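Local structure of PAN2-PAN3 deadenylation complex catalytic subunit pan2 (Neurospora crassa, 4CZX) at residues V85-S90 with Y94-S99. The protein probably shortens the poly(A) tails of messenger RNA as the catalytic subunit of the PAN2-PAN3 deadenylation complex, here represented by the subunit's N-terminal WD40 domain. Numbering follows the deposited sequence.
Sequences VIFLGS and YMAARS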
ATOM      1  N   VAL A  85      25.533  13.360 -10.799  1.00 23.98           N
ATOM      2  CA  VAL A  85      25.557  12.379 -11.869  1.00 21.36           C
ATOM      3  C   VAL A  85      24.388  12.611 -12.804  1.00 26.02           C
ATOM      4  O   VAL A  85      23.266  12.860 -12.352  1.00 24.33           O
ATOM      5  CB  VAL A  85      25.486  10.951 -11.315  1.00 24.51           C
ATOM      6  CG1 VAL A  85      25.580   9.901 -12.477  1.00 23.25           C
ATOM      7  CG2 VAL A  85      26.572  10.747 -10.263  1.00 24.81           C
ATOM      8  N   ILE A  86      24.645  12.516 -14.106  1.00 22.37           N
ATOM      9  CA  ILE A  86      23.580  12.586 -15.097  1.00 23.02           C
ATOM     10  C   ILE A  86      23.252  11.177 -15.596  1.00 23.85           C
ATOM     11  O   ILE A  86      24.145  10.378 -15.902  1.00 22.76           O
ATOM     12  CB  ILE A  86      23.956  13.502 -16.273  1.00 25.83           C
ATOM     13  CG1 ILE A  86      24.541  14.822 -15.743  1.00 28.99           C
ATOM     14  CG2 ILE A  86      22.745  13.777 -17.167  1.00 21.98           C
ATOM     15  CD1 ILE A  86      24.990  15.756 -16.831  1.00 27.66           C
ATOM     16  N   PHE A  87      21.960  10.879 -15.620  1.00 21.61           N
ATOM     17  CA  PHE A  87      21.444   9.548 -15.959  1.00 24.96           C
ATOM     18  C   PHE A  87      20.550   9.640 -17.186  1.00 23.47           C
ATOM     19  O   PHE A  87      19.652  10.487 -17.235  1.00 23.69           O
ATOM     20  CB  PHE A  87      20.634   8.962 -14.794  1.00 22.41           C
ATOM     21  CG  PHE A  87      21.343   8.989 -13.458  1.00 25.10           C
ATOM     22  CD1 PHE A  87      21.201  10.078 -12.592  1.00 23.56           C
ATOM     23  CD2 PHE A  87      22.089   7.898 -13.045  1.00 21.75           C
ATOM     24  CE1 PHE A  87      21.838  10.093 -11.332  1.00 25.39           C
ATOM     25  CE2 PHE A  87      22.717   7.887 -11.810  1.00 20.95           C
ATOM     26  CZ  PHE A  87      22.599   8.990 -10.939  1.00 24.21           C
ATOM     27  N   LEU A  88      20.761   8.763 -18.166  1.00 20.95           N
ATOM     28  CA  LEU A  88      19.942   8.786 -19.373  0.70 22.91           C
ATOM     29  C   LEU A  88      19.066   7.537 -19.478  1.00 22.64           C
ATOM     30  O   LEU A  88      19.542   6.414 -19.337  1.00 22.92           O
ATOM     31  CB  LEU A  88      20.810   8.900 -20.643  0.70 23.54           C
ATOM     32  CG  LEU A  88      19.999   9.114 -21.935  0.70 19.22           C
ATOM     33  CD1 LEU A  88      20.734  10.043 -22.886  0.70 30.86           C
ATOM     34  CD2 LEU A  88      19.676   7.800 -22.673  0.70 28.13           C
ATOM     35  N   GLY A  89      17.777   7.755 -19.726  1.00 22.01           N
ATOM     36  CA  GLY A  89      16.857   6.679 -20.065  1.00 24.64           C
ATOM     37  C   GLY A  89      16.253   7.007 -21.417  1.00 28.57           C
ATOM     38  O   GLY A  89      16.481   8.098 -21.947  1.00 24.47           O
ATOM     39  N   SER A  90      15.480   6.080 -21.980  1.00 28.20           N
ATOM     40  CA  SER A  90      14.892   6.298 -23.295  1.00 26.57           C
ATOM     41  C   SER A  90      13.966   7.503 -23.368  1.00 29.66           C
ATOM     42  O   SER A  90      13.822   8.104 -24.434  1.00 25.74           O
ATOM     43  CB  SER A  90      14.122   5.047 -23.743  1.00 25.53           C
ATOM     44  OG  SER A  90      15.033   4.106 -24.272  1.00 29.33           O
ATOM     45  N   TYR A  94      17.956  12.579 -16.212  1.00 24.91           N
ATOM     46  CA  TYR A  94      17.820  12.843 -14.781  1.00 28.20           C
ATOM     47  C   TYR A  94      19.168  13.236 -14.213  1.00 24.81           C
ATOM     48  O   TYR A  94      20.190  12.677 -14.603  1.00 25.09           O
ATOM     49  CB  TYR A  94      17.287  11.599 -14.064  1.00 26.77           C
ATOM     50  CG  TYR A  94      17.050  11.777 -12.578  1.00 25.61           C
ATOM     51  CD1 TYR A  94      16.082  12.660 -12.113  1.00 26.63           C
ATOM     52  CD2 TYR A  94      17.765  11.033 -11.650  1.00 22.47           C
ATOM     53  CE1 TYR A  94      15.845  12.826 -10.746  1.00 32.97           C
ATOM     54  CE2 TYR A  94      17.529  11.185 -10.271  1.00 29.41           C
ATOM     55  CZ  TYR A  94      16.575  12.085  -9.834  1.00 33.19           C
ATOM     56  OH  TYR A  94      16.349  12.240  -8.479  1.00 32.84           O
ATOM     57  N   MET A  95      19.174  14.188 -13.281  1.00 23.85           N
ATOM     58  CA  MET A  95      20.406  14.535 -12.598  1.00 23.94           C
ATOM     59  C   MET A  95      20.197  14.560 -11.091  1.00 26.56           C
ATOM     60  O   MET A  95      19.222  15.122 -10.605  1.00 29.33           O
ATOM     61  CB  MET A  95      20.930  15.891 -13.059  1.00 21.00           C
ATOM     62  CG  MET A  95      22.278  16.213 -12.430  1.00 24.59           C
ATOM     63  SD  MET A  95      23.006  17.740 -13.038  1.00 30.62           S
ATOM     64  CE  MET A  95      24.495  17.761 -12.051  1.00 33.68           C
ATOM     65  N   ALA A  96      21.108  13.931 -10.362  1.00 26.59           N
ATOM     66  CA  ALA A  96      21.005  13.876  -8.910  1.00 28.73           C
ATOM     67  C   ALA A  96      22.398  13.977  -8.327  1.00 29.19           C
ATOM     68  O   ALA A  96      23.374  13.634  -8.990  1.00 23.93           O
ATOM     69  CB  ALA A  96      20.323  12.584  -8.458  1.00 23.34           C
ATOM     70  N   ALA A  97      22.489  14.444  -7.092  1.00 25.61           N
ATOM     71  CA  ALA A  97      23.745  14.416  -6.367  1.00 25.33           C
ATOM     72  C   ALA A  97      24.077  12.958  -6.120  1.00 27.22           C
ATOM     73  O   ALA A  97      23.195  12.099  -6.207  1.00 26.34           O
ATOM     74  CB  ALA A  97      23.635  15.201  -5.054  1.00 26.22           C
ATOM     75  N   ARG A  98      25.332  12.670  -5.796  1.00 25.29           N
ATOM     76  CA  ARG A  98      25.758  11.294  -5.571  1.00 28.13           C
ATOM     77  C   ARG A  98      25.102  10.694  -4.322  1.00 27.70           C
ATOM     78  O   ARG A  98      25.019   9.470  -4.178  1.00 31.84           O
ATOM     79  CB  ARG A  98      27.287  11.238  -5.484  1.00 32.36           C
ATOM     80  CG  ARG A  98      27.942  11.534  -6.832  1.00 27.03           C
ATOM     81  CD  ARG A  98      29.427  11.905  -6.726  1.00 30.05           C
ATOM     82  NE  ARG A  98      29.998  12.030  -8.073  1.00 27.49           N
ATOM     83  CZ  ARG A  98      29.975  13.148  -8.791  1.00 31.36           C
ATOM     84  NH1 ARG A  98      29.440  14.261  -8.287  1.00 27.36           N
ATOM     85  NH2 ARG A  98      30.505  13.169 -10.007  1.00 30.34           N
ATOM     86  N   SER A  99      24.636  11.581  -3.440  1.00 26.57           N
ATOM     87  CA  SER A  99      23.802  11.241  -2.284  1.00 28.84           C
ATOM     88  C   SER A  99      22.451  10.623  -2.647  1.00 31.53           C
ATOM     89  O   SER A  99      21.854   9.891  -1.847  1.00 32.18           O
ATOM     90  CB  SER A  99      23.543  12.494  -1.464  1.00 30.44           C
ATOM     91  OG  SER A  99      22.881  13.463  -2.261  1.00 31.71           O
TER
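Phe87 and Tyr94 lie side by side on one face of an antiparallel hairpin, their side chains pointing the same way, with Phe87 CD1 3.7 Å from Tyr94 CD2. With CG anti to its own carbonyl carbon (chi1 -51°), the Phe87 ring leans toward Val85. Its CE1 edge fills the shallow hollow above Ala96, whose small CB sits 4.1 Å from CE1, while Val85 CG1 rests over one face of the ring near the rim. Farther along, Val85 CG2 meets the aliphatic stem of Arg98 at CG, 3.8 Å away, the two side chains crossing at about a right angle. On the other face Ile86 CG1 touches Met95 CG lightly at 4.2 Å; that carbon, anti to its backbone N (chi1 -175°), lies closer to Val85 O, at 3.5 Å. The extended Met95 chain runs on to Val81 and strand 102-106. Four backbone hydrogen bonds fix this register, the shortest being Phe87 N to Tyr94 O at 2.7 Å. These are the inner strands of a four-stranded propeller blade, within predicted WD repeat 2. Tyr94 also meets an aromatic ring of another protein's chain edge-to-face. Backbone groups of Val85/Ala96 and Phe87/Tyr94 are thus satisfied between the strands, those of Ile86 and Met95 bond outward to Leu79 and Ile103, largely apolar side chains pack on both faces, and the buried Arg98 charge is probably balanced by its salt bridge to Asp36, beside the preceding sheet.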